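Local coordinates for heme utilization cystosolic carrier protein HutX (Pectobacterium carotovorum, PDB 2PH0) that probably serves as a cytosolic heme carrier in bacterial heme utilisation, at residues 108-113 against 152-157; 120-125 against 135-140. All coordinates share one frame; numbering follows the deposited sequence.

Interaction 1 (108-113 against 152-157); sequences IAFIER and DAFRAL
Phe110 and Phe154 bring helix 148-160 onto strand 107-115 through an edge-to-face (T-shaped) aromatic pair, the ring planes 75° apart and the centroids separated by 5.2 Å. From the strand, CB of Phe110 already lies 3.7 Å from CZ of Phe154. Next along the side chain, Phe110 CD2 forms the edge that stands over the centre of the Phe154 ring, 3.8 Å above its plane. At the far end the partner changes to Leu157, whose CG is 3.6 Å from Phe110 CZ while its CD2 methyl lies beside CE2 and CZ. Phe154 reaches in from the helix because its CG is anti to the backbone N (chi1 175°), which carries the ring across to the strand; there the backbone N of Ile111 faces its rim, in the ring plane, and Glu112 CG packs against Phe154 CE1 at 3.7 Å. Glu112 continues outward to a salt bridge with Arg155. Its OE2, through the syn lone pair, accepts a nearly straight bond of 2.8 Å from Arg155 NE, close to the guanidinium plane; a second bond from NH2 to the same oxygen is weak. The carboxylate and guanidinium planes are turned 69° from each other, so the ion pair is not a flat two-oxygen, two-nitrogen pairing. The apolar part is buried, whereas Arg155 lies on the exposed side of the helix. Helix 148-160 thus covers one face of the antiparallel sheet; Val32 of helix 28-33 packs against Ala109 and Ile111 on the opposite face.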
ATOM      1  N   ILE B 108      -5.978  -2.836  16.415  1.00 14.88           N
ATOM      2  CA  ILE B 108      -6.974  -2.949  15.361  1.00 16.01           C
ATOM      3  C   ILE B 108      -8.159  -2.107  15.805  1.00 17.54           C
ATOM      4  O   ILE B 108      -8.550  -2.140  16.974  1.00 17.62           O
ATOM      5  CB  ILE B 108      -7.426  -4.408  15.146  1.00 14.09           C
ATOM      6  CG1 ILE B 108      -6.230  -5.269  14.717  1.00 19.38           C
ATOM      7  CG2 ILE B 108      -8.514  -4.465  14.072  1.00 16.50           C
ATOM      8  CD1 ILE B 108      -6.565  -6.738  14.462  1.00 17.72           C
ATOM      9  N   ALA B 109      -8.720  -1.336  14.884  1.00 14.71           N
ATOM     10  CA  ALA B 109      -9.860  -0.493  15.228  1.00 14.37           C
ATOM     11  C   ALA B 109     -11.006  -0.654  14.249  1.00 14.12           C
ATOM     12  O   ALA B 109     -10.800  -0.733  13.031  1.00 12.30           O
ATOM     13  CB  ALA B 109      -9.431   0.984  15.280  1.00 10.56           C
ATOM     14  N   PHE B 110     -12.219  -0.712  14.798  1.00 11.06           N
ATOM     15  CA  PHE B 110     -13.436  -0.806  14.009  1.00 11.92           C
ATOM     16  C   PHE B 110     -14.066   0.578  14.172  1.00 14.59           C
ATOM     17  O   PHE B 110     -14.511   0.954  15.256  1.00 12.51           O
ATOM     18  CB  PHE B 110     -14.350  -1.904  14.559  1.00 14.85           C
ATOM     19  CG  PHE B 110     -13.848  -3.300  14.293  1.00 15.25           C
ATOM     20  CD1 PHE B 110     -12.815  -3.847  15.050  1.00 19.12           C
ATOM     21  CD2 PHE B 110     -14.404  -4.063  13.274  1.00 14.40           C
ATOM     22  CE1 PHE B 110     -12.347  -5.144  14.788  1.00 19.27           C
ATOM     23  CE2 PHE B 110     -13.943  -5.355  13.006  1.00 15.95           C
ATOM     24  CZ  PHE B 110     -12.914  -5.892  13.767  1.00 16.81           C
ATOM     25  N   ILE B 111     -14.078   1.339  13.084  1.00 11.43           N
ATOM     26  CA  ILE B 111     -14.566   2.711  13.113  1.00 12.23           C
ATOM     27  C   ILE B 111     -15.805   2.939  12.275  1.00 17.50           C
ATOM     28  O   ILE B 111     -15.839   2.581  11.102  1.00 13.78           O
ATOM     29  CB  ILE B 111     -13.469   3.666  12.591  1.00 16.13           C
ATOM     30  CG1 ILE B 111     -12.161   3.425  13.349  1.00 17.14           C
ATOM     31  CG2 ILE B 111     -13.914   5.110  12.728  1.00 14.89           C
ATOM     32  CD1 ILE B 111     -10.989   4.213  12.808  1.00 11.83           C
ATOM     33  N   GLU B 112     -16.822   3.543  12.882  1.00 15.74           N
ATOM     34  CA  GLU B 112     -18.041   3.873  12.162  1.00 13.85           C
ATOM     35  C   GLU B 112     -18.183   5.385  12.313  1.00 16.70           C
ATOM     36  O   GLU B 112     -18.484   5.877  13.396  1.00 19.80           O
ATOM     37  CB  GLU B 112     -19.243   3.141  12.762  1.00 19.43           C
ATOM     38  CG  GLU B 112     -19.212   1.637  12.521  1.00 16.68           C
ATOM     39  CD  GLU B 112     -20.427   0.901  13.083  1.00 25.18           C
ATOM     40  OE1 GLU B 112     -20.529   0.745  14.319  1.00 30.81           O
ATOM     41  OE2 GLU B 112     -21.282   0.477  12.282  1.00 32.46           O
ATOM     42  N   ARG B 113     -17.926   6.116  11.237  1.00 15.51           N
ATOM     43  CA  ARG B 113     -18.010   7.574  11.280  1.00 21.05           C
ATOM     44  C   ARG B 113     -18.358   8.140   9.910  1.00 22.77           C
ATOM     45  O   ARG B 113     -18.313   7.436   8.907  1.00 22.15           O
ATOM     46  CB  ARG B 113     -16.668   8.158  11.744  1.00 19.90           C
ATOM     47  CG  ARG B 113     -15.505   7.822  10.814  1.00 26.70           C
ATOM     48  CD  ARG B 113     -14.182   8.345  11.354  1.00 34.16           C
ATOM     49  NE  ARG B 113     -14.082   9.800  11.279  1.00 23.48           N
ATOM     50  CZ  ARG B 113     -13.588  10.466  10.241  1.00 30.27           C
ATOM     51  NH1 ARG B 113     -13.137   9.811   9.177  1.00 22.99           N
ATOM     52  NH2 ARG B 113     -13.543  11.788  10.268  1.00 23.97           N
ATOM     53  N   ASP B 152     -23.727  -5.638   9.615  1.00 13.36           N
ATOM     54  CA  ASP B 152     -24.049  -6.572  10.680  1.00 13.83           C
ATOM     55  C   ASP B 152     -22.849  -7.457  11.052  1.00 16.54           C
ATOM     56  O   ASP B 152     -22.567  -7.649  12.221  1.00 13.49           O
ATOM     57  CB  ASP B 152     -25.244  -7.461  10.298  1.00 13.94           C
ATOM     58  CG  ASP B 152     -26.527  -6.667  10.112  1.00 20.90           C
ATOM     59  OD1 ASP B 152     -26.685  -5.621  10.781  1.00 20.27           O
ATOM     60  OD2 ASP B 152     -27.386  -7.096   9.313  1.00 13.78           O
ATOM     61  N   ALA B 153     -22.142  -7.990  10.061  1.00 15.46           N
ATOM     62  CA  ALA B 153     -20.986  -8.837  10.359  1.00  9.67           C
ATOM     63  C   ALA B 153     -19.875  -8.013  11.013  1.00 14.56           C
ATOM     64  O   ALA B 153     -19.174  -8.493  11.907  1.00 18.91           O
ATOM     65  CB  ALA B 153     -20.468  -9.487   9.069  1.00 18.88           C
ATOM     66  N   PHE B 154     -19.719  -6.775  10.551  1.00 15.17           N
ATOM     67  CA  PHE B 154     -18.711  -5.840  11.068  1.00 12.50           C
ATOM     68  C   PHE B 154     -19.000  -5.547  12.539  1.00 13.42           C
ATOM     69  O   PHE B 154     -18.106  -5.605  13.385  1.00 11.52           O
ATOM     70  CB  PHE B 154     -18.745  -4.557  10.217  1.00 10.16           C
ATOM     71  CG  PHE B 154     -17.848  -3.434  10.701  1.00 13.57           C
ATOM     72  CD1 PHE B 154     -18.216  -2.633  11.782  1.00 16.17           C
ATOM     73  CD2 PHE B 154     -16.670  -3.119  10.009  1.00 12.91           C
ATOM     74  CE1 PHE B 154     -17.429  -1.537  12.162  1.00 15.39           C
ATOM     75  CE2 PHE B 154     -15.876  -2.021  10.382  1.00 12.02           C
ATOM     76  CZ  PHE B 154     -16.254  -1.229  11.457  1.00 15.23           C
ATOM     77  N   ARG B 155     -20.248  -5.232  12.858  1.00 14.86           N
ATOM     78  CA  ARG B 155     -20.578  -4.952  14.247  1.00 15.84           C
ATOM     79  C   ARG B 155     -20.471  -6.202  15.122  1.00 16.79           C
ATOM     80  O   ARG B 155     -20.067  -6.115  16.279  1.00 15.29           O
ATOM     81  CB  ARG B 155     -21.968  -4.330  14.336  1.00 13.30           C
ATOM     82  CG  ARG B 155     -22.015  -2.925  13.730  1.00 11.64           C
ATOM     83  CD  ARG B 155     -23.436  -2.400  13.679  1.00 16.12           C
ATOM     84  NE  ARG B 155     -23.474  -1.022  13.211  1.00 17.07           N
ATOM     85  CZ  ARG B 155     -24.596  -0.358  12.950  1.00 29.37           C
ATOM     86  NH1 ARG B 155     -25.775  -0.947  13.115  1.00 21.68           N
ATOM     87  NH2 ARG B 155     -24.537   0.888  12.512  1.00 20.25           N
ATOM     88  N   ALA B 156     -20.800  -7.365  14.567  1.00 16.49           N
ATOM     89  CA  ALA B 156     -20.716  -8.618  15.322  1.00 15.97           C
ATOM     90  C   ALA B 156     -19.276  -8.915  15.707  1.00 17.18           C
ATOM     91  O   ALA B 156     -18.984  -9.273  16.848  1.00 14.14           O
ATOM     92  CB  ALA B 156     -21.276  -9.770  14.499  1.00 15.76           C
ATOM     93  N   LEU B 157     -18.375  -8.770  14.746  1.00 17.41           N
ATOM     94  CA  LEU B 157     -16.964  -9.016  14.987  1.00 19.13           C
ATOM     95  C   LEU B 157     -16.419  -8.026  16.007  1.00 19.25           C
ATOM     96  O   LEU B 157     -15.730  -8.419  16.951  1.00 23.00           O
ATOM     97  CB  LEU B 157     -16.181  -8.913  13.673  1.00 19.42           C
ATOM     98  CG  LEU B 157     -14.659  -9.094  13.742  1.00 14.45           C
ATOM     99  CD1 LEU B 157     -14.311 -10.421  14.415  1.00 22.29           C
ATOM    100  CD2 LEU B 157     -14.111  -9.058  12.325  1.00 16.37           C
TER

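Interaction 2 (120-125 against 135-140); sequences TASVVF and KIFLGR
The beta hairpin of strands 118-126 and 132-137 supplies two neighbouring central strands of the six-stranded antiparallel sheet, and Val123 with Ile136 forms its hydrogen-bonded pair here. Val123 N donates to Ile136 O at 2.8 Å, and Ile136 N returns a bond to Val123 O at 2.9 Å. Ser122 with Phe137 and Val124 with Lys135 are the non-hydrogen-bonded pairs on either side. Beyond Phe137 the pairing goes one step further, with Leu138 N bonded to Ala121 O at 3.0 Å, nearly along the C=O axis. A water then bridges the two backbones, accepting from Ala121 N and donating to Leu138 O. On the face that carries Ser122, the Phe137 ring lies beneath Ser122 CB in a CH-pi contact, 3.6 Å from CB to the ring centroid and 14° off the ring normal. On this face too, Lys135 and Val124 run side by side: Lys135 CG is 4.0 Å from Val124 CG1 and equally near CG2, while the extended chain carries NZ away to a salt bridge with Glu18. The other face is apolar. Ala121 CB and Leu138 CD1 are tightly packed at 3.5 Å, and Ile136 CD1 meets Phe125 CE2 at 3.7 Å, reached with CG1 anti to the carbonyl carbon (chi1 -60°). Phe154 of helix 148-160 touches Ala121 and Leu138 on this side. Two strands consecutive in the chain, joined by a short connection and paired antiparallel by alternating hydrogen-bonded and non-hydrogen-bonded pairs, make a beta hairpin, here in the middle of the ChuX/HutX sheet.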
ATOM      1  N   THR B 120     -19.513   5.755   6.972  1.00 20.94           N
ATOM      2  CA  THR B 120     -18.445   4.859   6.555  1.00 15.63           C
ATOM      3  C   THR B 120     -18.125   3.908   7.697  1.00 13.58           C
ATOM      4  O   THR B 120     -18.340   4.221   8.868  1.00 15.80           O
ATOM      5  CB  THR B 120     -17.164   5.639   6.148  1.00 22.47           C
ATOM      6  OG1 THR B 120     -16.505   6.152   7.314  1.00 26.24           O
ATOM      7  CG2 THR B 120     -17.525   6.804   5.229  1.00 22.24           C
ATOM      8  N   ALA B 121     -17.629   2.729   7.342  1.00 13.69           N
ATOM      9  CA  ALA B 121     -17.261   1.721   8.317  1.00 12.55           C
ATOM     10  C   ALA B 121     -15.944   1.124   7.860  1.00 14.54           C
ATOM     11  O   ALA B 121     -15.846   0.606   6.745  1.00 12.74           O
ATOM     12  CB  ALA B 121     -18.324   0.636   8.386  1.00 11.80           C
ATOM     13  N   SER B 122     -14.938   1.195   8.719  1.00 12.55           N
ATOM     14  CA  SER B 122     -13.628   0.664   8.369  1.00 12.63           C
ATOM     15  C   SER B 122     -12.943  -0.109   9.487  1.00 14.89           C
ATOM     16  O   SER B 122     -13.241   0.059  10.670  1.00 15.60           O
ATOM     17  CB  SER B 122     -12.709   1.806   7.913  1.00 14.42           C
ATOM     18  OG  SER B 122     -12.598   2.821   8.910  1.00 16.81           O
ATOM     19  N   VAL B 123     -12.032  -0.986   9.087  1.00 12.97           N
ATOM     20  CA  VAL B 123     -11.249  -1.750  10.039  1.00 11.68           C
ATOM     21  C   VAL B 123      -9.832  -1.292   9.753  1.00 16.89           C
ATOM     22  O   VAL B 123      -9.328  -1.475   8.641  1.00 13.56           O
ATOM     23  CB  VAL B 123     -11.335  -3.262   9.806  1.00 14.07           C
ATOM     24  CG1 VAL B 123     -10.493  -3.974  10.853  1.00 15.81           C
ATOM     25  CG2 VAL B 123     -12.779  -3.724   9.881  1.00 13.57           C
ATOM     26  N   VAL B 124      -9.203  -0.674  10.742  1.00 14.53           N
ATOM     27  CA  VAL B 124      -7.848  -0.156  10.568  1.00 15.23           C
ATOM     28  C   VAL B 124      -6.821  -0.962  11.354  1.00 12.98           C
ATOM     29  O   VAL B 124      -7.009  -1.236  12.530  1.00 15.10           O
ATOM     30  CB  VAL B 124      -7.781   1.315  11.003  1.00 13.92           C
ATOM     31  CG1 VAL B 124      -6.414   1.894  10.672  1.00 13.97           C
ATOM     32  CG2 VAL B 124      -8.890   2.119  10.293  1.00 12.41           C
ATOM     33  N   PHE B 125      -5.732  -1.340  10.686  1.00 15.34           N
ATOM     34  CA  PHE B 125      -4.662  -2.125  11.300  1.00 14.13           C
ATOM     35  C   PHE B 125      -3.461  -1.213  11.523  1.00 15.80           C
ATOM     36  O   PHE B 125      -2.957  -0.603  10.581  1.00 16.77           O
ATOM     37  CB  PHE B 125      -4.296  -3.301  10.381  1.00 14.27           C
ATOM     38  CG  PHE B 125      -5.446  -4.239  10.115  1.00 14.38           C
ATOM     39  CD1 PHE B 125      -5.476  -5.504  10.697  1.00 14.85           C
ATOM     40  CD2 PHE B 125      -6.493  -3.859   9.275  1.00 13.92           C
ATOM     41  CE1 PHE B 125      -6.532  -6.379  10.444  1.00 25.15           C
ATOM     42  CE2 PHE B 125      -7.552  -4.726   9.012  1.00 17.74           C
ATOM     43  CZ  PHE B 125      -7.570  -5.990   9.599  1.00 16.52           C
ATOM     44  N   LYS B 135      -6.172  -0.173   5.612  1.00 12.29           N
ATOM     45  CA  LYS B 135      -7.532  -0.044   6.126  1.00 10.86           C
ATOM     46  C   LYS B 135      -8.455  -0.825   5.220  1.00 12.17           C
ATOM     47  O   LYS B 135      -8.165  -1.001   4.035  1.00 14.36           O
ATOM     48  CB  LYS B 135      -7.978   1.416   6.101  1.00 11.44           C
ATOM     49  CG  LYS B 135      -7.021   2.413   6.721  1.00 18.32           C
ATOM     50  CD  LYS B 135      -7.608   3.806   6.560  1.00 21.80           C
ATOM     51  CE  LYS B 135      -6.638   4.892   6.980  1.00 33.59           C
ATOM     52  NZ  LYS B 135      -7.226   6.227   6.697  1.00 30.14           N
ATOM     53  N   ILE B 136      -9.573  -1.285   5.766  1.00  9.79           N
ATOM     54  CA  ILE B 136     -10.544  -2.007   4.970  1.00  8.64           C
ATOM     55  C   ILE B 136     -11.893  -1.305   5.147  1.00 15.80           C
ATOM     56  O   ILE B 136     -12.347  -1.133   6.273  1.00 13.69           O
ATOM     57  CB  ILE B 136     -10.660  -3.474   5.433  1.00 11.92           C
ATOM     58  CG1 ILE B 136      -9.299  -4.169   5.290  1.00 19.66           C
ATOM     59  CG2 ILE B 136     -11.705  -4.207   4.598  1.00 14.65           C
ATOM     60  CD1 ILE B 136      -9.269  -5.571   5.845  1.00 24.27           C
ATOM     61  N   PHE B 137     -12.509  -0.880   4.045  1.00 13.24           N
ATOM     62  CA  PHE B 137     -13.811  -0.199   4.106  1.00 15.33           C
ATOM     63  C   PHE B 137     -14.928  -1.058   3.536  1.00 17.90           C
ATOM     64  O   PHE B 137     -14.737  -1.745   2.534  1.00 15.09           O
ATOM     65  CB  PHE B 137     -13.783   1.121   3.323  1.00 11.76           C
ATOM     66  CG  PHE B 137     -13.000   2.211   3.987  1.00 17.75           C
ATOM     67  CD1 PHE B 137     -11.613   2.242   3.907  1.00 19.87           C
ATOM     68  CD2 PHE B 137     -13.650   3.214   4.698  1.00 18.62           C
ATOM     69  CE1 PHE B 137     -10.887   3.260   4.524  1.00 17.21           C
ATOM     70  CE2 PHE B 137     -12.929   4.234   5.318  1.00 17.19           C
ATOM     71  CZ  PHE B 137     -11.546   4.256   5.230  1.00 20.93           C
ATOM     72  N   LEU B 138     -16.100  -0.995   4.166  1.00 17.29           N
ATOM     73  CA  LEU B 138     -17.263  -1.739   3.711  1.00 15.72           C
ATOM     74  C   LEU B 138     -17.817  -1.066   2.466  1.00 17.90           C
ATOM     75  O   LEU B 138     -17.644   0.143   2.288  1.00 17.05           O
ATOM     76  CB  LEU B 138     -18.352  -1.755   4.789  1.00 13.61           C
ATOM     77  CG  LEU B 138     -17.979  -2.296   6.171  1.00 14.23           C
ATOM     78  CD1 LEU B 138     -19.245  -2.444   7.004  1.00 12.40           C
ATOM     79  CD2 LEU B 138     -17.289  -3.645   6.033  1.00 19.12           C
ATOM     80  N   GLY B 139     -18.482  -1.855   1.622  1.00 20.08           N
ATOM     81  CA  GLY B 139     -19.069  -1.350   0.389  1.00 20.39           C
ATOM     82  C   GLY B 139     -20.473  -0.796   0.581  1.00 19.82           C
ATOM     83  O   GLY B 139     -21.018  -0.850   1.683  1.00 16.61           O
ATOM     84  N   ARG B 140     -21.063  -0.276  -0.494  1.00 21.11           N
ATOM     85  CA  ARG B 140     -22.399   0.318  -0.426  1.00 19.15           C
ATOM     86  C   ARG B 140     -23.432  -0.376  -1.308  1.00 20.92           C
ATOM     87  O   ARG B 140     -23.083  -1.130  -2.215  1.00 18.10           O
ATOM     88  CB  ARG B 140     -22.323   1.794  -0.817  1.00 19.58           C
ATOM     89  CG  ARG B 140     -21.072   2.484  -0.307  1.00 26.72           C
ATOM     90  CD  ARG B 140     -21.146   3.983  -0.530  1.00 36.30           C
ATOM     91  NE  ARG B 140     -21.964   4.622   0.490  1.00 42.68           N
ATOM     92  CZ  ARG B 140     -21.557   4.850   1.732  1.00 40.41           C
ATOM     93  NH1 ARG B 140     -20.334   4.497   2.108  1.00 42.23           N
ATOM     94  NH2 ARG B 140     -22.375   5.419   2.604  1.00 35.57           N
TER
HETATM   95  O   HOH W   1     -17.195   2.529   4.264  1.00 17.00           O

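Both contacts are largely buried and share one sheet, in which strands 107-115 and 118-126 are neighbours joined by backbone bonds such as Ala109 O to Val124 N. Interaction 2 works within the sheet: main-chain hydrogen bonds set its register, and side chains add to them on both faces. Interaction 1 instead sets a helix on one face, entirely through helix side chains, with aromatic packing inside and a salt bridge toward the exposed side. Phe154 connects the two, its CE2 lying 3.6 Å from Val123 CG2. Along the chain the hairpin contact is nested within the loop that interaction 1 closes, so helix 148-160, which follows the hairpin, returns over the strands that precede it.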